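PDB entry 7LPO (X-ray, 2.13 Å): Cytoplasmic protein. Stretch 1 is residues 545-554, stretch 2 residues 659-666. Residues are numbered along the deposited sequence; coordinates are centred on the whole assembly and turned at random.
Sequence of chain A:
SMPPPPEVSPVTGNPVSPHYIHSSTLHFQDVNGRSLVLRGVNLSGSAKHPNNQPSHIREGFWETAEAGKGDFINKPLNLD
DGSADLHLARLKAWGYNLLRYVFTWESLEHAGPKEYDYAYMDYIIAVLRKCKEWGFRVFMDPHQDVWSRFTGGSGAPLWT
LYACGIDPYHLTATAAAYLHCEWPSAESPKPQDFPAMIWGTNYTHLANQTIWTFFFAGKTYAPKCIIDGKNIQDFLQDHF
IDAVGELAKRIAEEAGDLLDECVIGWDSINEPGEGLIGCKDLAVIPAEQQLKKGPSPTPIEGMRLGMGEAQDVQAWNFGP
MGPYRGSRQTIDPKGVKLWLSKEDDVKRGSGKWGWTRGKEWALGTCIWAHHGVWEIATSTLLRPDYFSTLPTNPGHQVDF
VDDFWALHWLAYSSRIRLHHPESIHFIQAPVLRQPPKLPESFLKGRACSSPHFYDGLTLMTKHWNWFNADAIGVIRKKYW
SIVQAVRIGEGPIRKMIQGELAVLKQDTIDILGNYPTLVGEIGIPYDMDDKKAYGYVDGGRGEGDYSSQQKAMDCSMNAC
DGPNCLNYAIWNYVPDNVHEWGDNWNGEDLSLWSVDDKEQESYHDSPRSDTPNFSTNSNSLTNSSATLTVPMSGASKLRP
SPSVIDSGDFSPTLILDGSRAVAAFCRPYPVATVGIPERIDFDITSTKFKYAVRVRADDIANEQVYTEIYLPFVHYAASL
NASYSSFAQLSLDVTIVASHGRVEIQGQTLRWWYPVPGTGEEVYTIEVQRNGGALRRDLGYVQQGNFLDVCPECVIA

Stretch 1, residues 545-554: DYSSQQKAMD
Stretch 2 659-666: SRAVAAFC

This is a close-packed, largely apolar contact in which one side of a helix rests on a short helical turn, held by alanine methyls, a methionine and a tyrosine ring, with no hydrogen bond crossing between the stretches. About 431 Å² is buried, both sides summed, between segments at least 110 residues apart in sequence.

Stretch 1 is helical from S547 to D554 and continues beyond; Y546 is its N-cap residue (phi/psi -105/24), and its carbonyl O accepts from Q550 N at 2.8 Å. Ahead of it, D545 (chi1 t) reaches its carboxylate forward to the first turn, where OD1 accepts from S547 N at 3.2 Å and from S547 OG at 2.5 Å, although D545 is poorly ordered. In stretch 2, R660 is extended (-125/122), A661 is the N-cap with positive phi (59/38), and residues 662-665 are helical. A664 N donates to A661 O at 2.9 Å, and C666 N to V662 O at 3.0 Å.

The two stretches run in the same sense through the register: the CA atoms of Q550 and A661 lie 4.9 Å apart, and those of D554 and A664 4.7 Å. One helical turn of stretch 1 thus matches three residues of stretch 2. So close an approach suits alanine, whose methyl adds little bulk. A661 points toward stretch 1, its CB 3.8 Å from Q550 CA. A664 does likewise: its CB lies 3.4 Å from Q550 O and 3.6 Å from D554 N, the two atoms of a 2.8 Å helical hydrogen bond, so the methyl packs against backbone already paired within its own helix.

Longer side chains fill the surroundings. The CA-to-CB bond of Q550 points sideways, and the extended side chain (chi1 t, chi2 t, chi3 129°) brings NE2 to 3.8 Å from A663 CB; this is packing, not polar pairing. M553 (chi1 t, chi2 p) points toward stretch 2, and its CG meets A664 CB at 3.5 Å and F665 CB at 4.1 Å. Its flexible thioether chain suits such an apolar site. The end of F665 (chi1 p) leads away.

At the N-terminal end of the helix, Y546 (chi1 m, chi2 -81°) points toward stretch 2 and offers a ring face to R660 (chi1 m). R660 CB sits 4.0 Å from the centroid of the Y546 ring, 12° off its normal, a CH-pi contact, while Y546 OH comes within 3.5 Å of R660 CG. The arginine thus contributes aliphatic carbon here, and its guanidinium nitrogens are hydrogen-bonded elsewhere in the structure.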

# COMPACT_ATOMS: atom_id res chain seq x y z
N ASP A 545 -15.58 22.29 5.09
CA ASP A 545 -16.18 22.03 3.83
C ASP A 545 -15.25 21.07 3.11
O ASP A 545 -14.26 21.49 2.57
CB ASP A 545 -16.32 23.32 3.03
CG ASP A 545 -16.91 23.08 1.67
OD1 ASP A 545 -17.32 21.97 1.44
OD2 ASP A 545 -16.97 23.97 0.85
N TYR A 546 -15.64 19.80 3.02
CA TYR A 546 -14.84 18.81 2.35
C TYR A 546 -15.37 18.39 0.96
O TYR A 546 -15.11 17.31 0.52
CB TYR A 546 -14.71 17.59 3.24
CG TYR A 546 -13.80 17.76 4.39
CD1 TYR A 546 -12.45 17.65 4.23
CD2 TYR A 546 -14.28 18.05 5.64
CE1 TYR A 546 -11.60 17.80 5.28
CE2 TYR A 546 -13.44 18.21 6.70
CZ TYR A 546 -12.09 18.08 6.52
OH TYR A 546 -11.24 18.22 7.53
N SER A 547 -16.14 19.26 0.33
CA SER A 547 -16.71 19.06 -1.00
C SER A 547 -15.69 18.49 -1.99
O SER A 547 -16.00 17.56 -2.74
CB SER A 547 -17.25 20.39 -1.55
OG SER A 547 -18.21 20.96 -0.69
N SER A 548 -14.51 19.09 -2.06
CA SER A 548 -13.51 18.63 -3.03
C SER A 548 -12.97 17.25 -2.67
O SER A 548 -12.83 16.38 -3.53
CB SER A 548 -12.37 19.64 -3.14
OG SER A 548 -12.78 20.75 -3.91
N GLN A 549 -12.65 17.04 -1.39
CA GLN A 549 -12.19 15.72 -0.98
C GLN A 549 -13.26 14.67 -1.25
O GLN A 549 -12.95 13.53 -1.66
CB GLN A 549 -11.82 15.75 0.50
CG GLN A 549 -10.57 16.59 0.81
CD GLN A 549 -10.87 18.06 1.05
OE1 GLN A 549 -11.90 18.59 0.61
NE2 GLN A 549 -9.96 18.75 1.74
N GLN A 550 -14.53 15.05 -1.08
CA GLN A 550 -15.63 14.12 -1.26
C GLN A 550 -15.74 13.67 -2.72
O GLN A 550 -15.87 12.48 -3.00
CB GLN A 550 -16.92 14.77 -0.80
CG GLN A 550 -18.14 13.89 -0.90
CD GLN A 550 -19.31 14.42 -0.09
OE1 GLN A 550 -20.41 14.55 -0.61
NE2 GLN A 550 -19.07 14.74 1.17
N LYS A 551 -15.70 14.62 -3.66
CA LYS A 551 -15.75 14.25 -5.07
C LYS A 551 -14.57 13.36 -5.44
O LYS A 551 -14.74 12.33 -6.11
CB LYS A 551 -15.75 15.51 -5.94
CG LYS A 551 -17.00 16.37 -5.83
CD LYS A 551 -16.99 17.47 -6.88
CE LYS A 551 -17.61 18.76 -6.38
NZ LYS A 551 -18.98 18.55 -5.85
N ALA A 552 -13.36 13.74 -5.04
CA ALA A 552 -12.19 12.92 -5.35
C ALA A 552 -12.34 11.52 -4.79
O ALA A 552 -12.15 10.52 -5.50
CB ALA A 552 -10.92 13.59 -4.80
N MET A 553 -12.68 11.42 -3.50
CA MET A 553 -12.90 10.13 -2.85
C MET A 553 -13.97 9.32 -3.59
O MET A 553 -13.79 8.14 -3.85
CB MET A 553 -13.33 10.36 -1.40
CG MET A 553 -13.42 9.12 -0.54
SD MET A 553 -11.79 8.55 0.04
CE MET A 553 -11.68 7.04 -0.76
N ASP A 554 -15.10 9.97 -3.89
CA ASP A 554 -16.22 9.27 -4.53
C ASP A 554 -15.86 8.78 -5.93
O ASP A 554 -16.33 7.72 -6.35
CB ASP A 554 -17.44 10.20 -4.58
CG ASP A 554 -18.68 9.53 -5.13
OD1 ASP A 554 -18.98 8.38 -4.74
OD2 ASP A 554 -19.36 10.15 -5.97
N SER A 659 -14.81 12.26 11.20
CA SER A 659 -14.70 11.78 9.84
C SER A 659 -14.59 12.93 8.85
O SER A 659 -15.09 14.03 9.09
CB SER A 659 -15.91 10.91 9.49
OG SER A 659 -17.05 11.72 9.22
N ARG A 660 -13.92 12.68 7.72
CA ARG A 660 -13.82 13.64 6.63
C ARG A 660 -14.32 13.00 5.35
O ARG A 660 -13.79 11.97 4.92
CB ARG A 660 -12.38 14.13 6.47
CG ARG A 660 -11.78 14.76 7.71
CD ARG A 660 -11.02 13.73 8.53
NE ARG A 660 -9.73 13.38 7.95
CZ ARG A 660 -8.65 14.17 7.98
NH1 ARG A 660 -8.72 15.37 8.54
NH2 ARG A 660 -7.51 13.75 7.44
N ALA A 661 -15.33 13.61 4.73
CA ALA A 661 -15.92 13.11 3.49
C ALA A 661 -16.47 11.70 3.66
O ALA A 661 -16.36 10.86 2.76
CB ALA A 661 -14.91 13.16 2.34
N VAL A 662 -17.06 11.43 4.83
CA VAL A 662 -17.65 10.13 5.12
C VAL A 662 -18.67 9.74 4.06
O VAL A 662 -18.83 8.55 3.75
CB VAL A 662 -18.27 10.16 6.54
CG1 VAL A 662 -19.54 11.02 6.56
CG2 VAL A 662 -18.54 8.77 7.03
N ALA A 663 -19.38 10.71 3.48
CA ALA A 663 -20.39 10.36 2.48
C ALA A 663 -19.78 9.61 1.30
O ALA A 663 -20.47 8.82 0.65
CB ALA A 663 -21.10 11.62 1.99
N ALA A 664 -18.50 9.82 1.02
CA ALA A 664 -17.89 9.19 -0.15
C ALA A 664 -17.28 7.83 0.16
O ALA A 664 -17.33 6.93 -0.69
CB ALA A 664 -16.82 10.10 -0.75
N PHE A 665 -16.71 7.62 1.35
CA PHE A 665 -16.07 6.34 1.62
C PHE A 665 -16.96 5.35 2.35
O PHE A 665 -16.65 4.16 2.34
CB PHE A 665 -14.74 6.53 2.39
CG PHE A 665 -14.85 7.09 3.79
CD1 PHE A 665 -15.35 6.33 4.83
CD2 PHE A 665 -14.36 8.36 4.06
CE1 PHE A 665 -15.40 6.85 6.12
CE2 PHE A 665 -14.40 8.87 5.35
CZ PHE A 665 -14.92 8.12 6.38
N CYS A 666 -18.07 5.79 2.94
CA CYS A 666 -19.03 4.89 3.58
C CYS A 666 -20.20 4.71 2.62
O CYS A 666 -20.98 5.64 2.40
CB CYS A 666 -19.50 5.44 4.92
SG CYS A 666 -20.63 4.34 5.80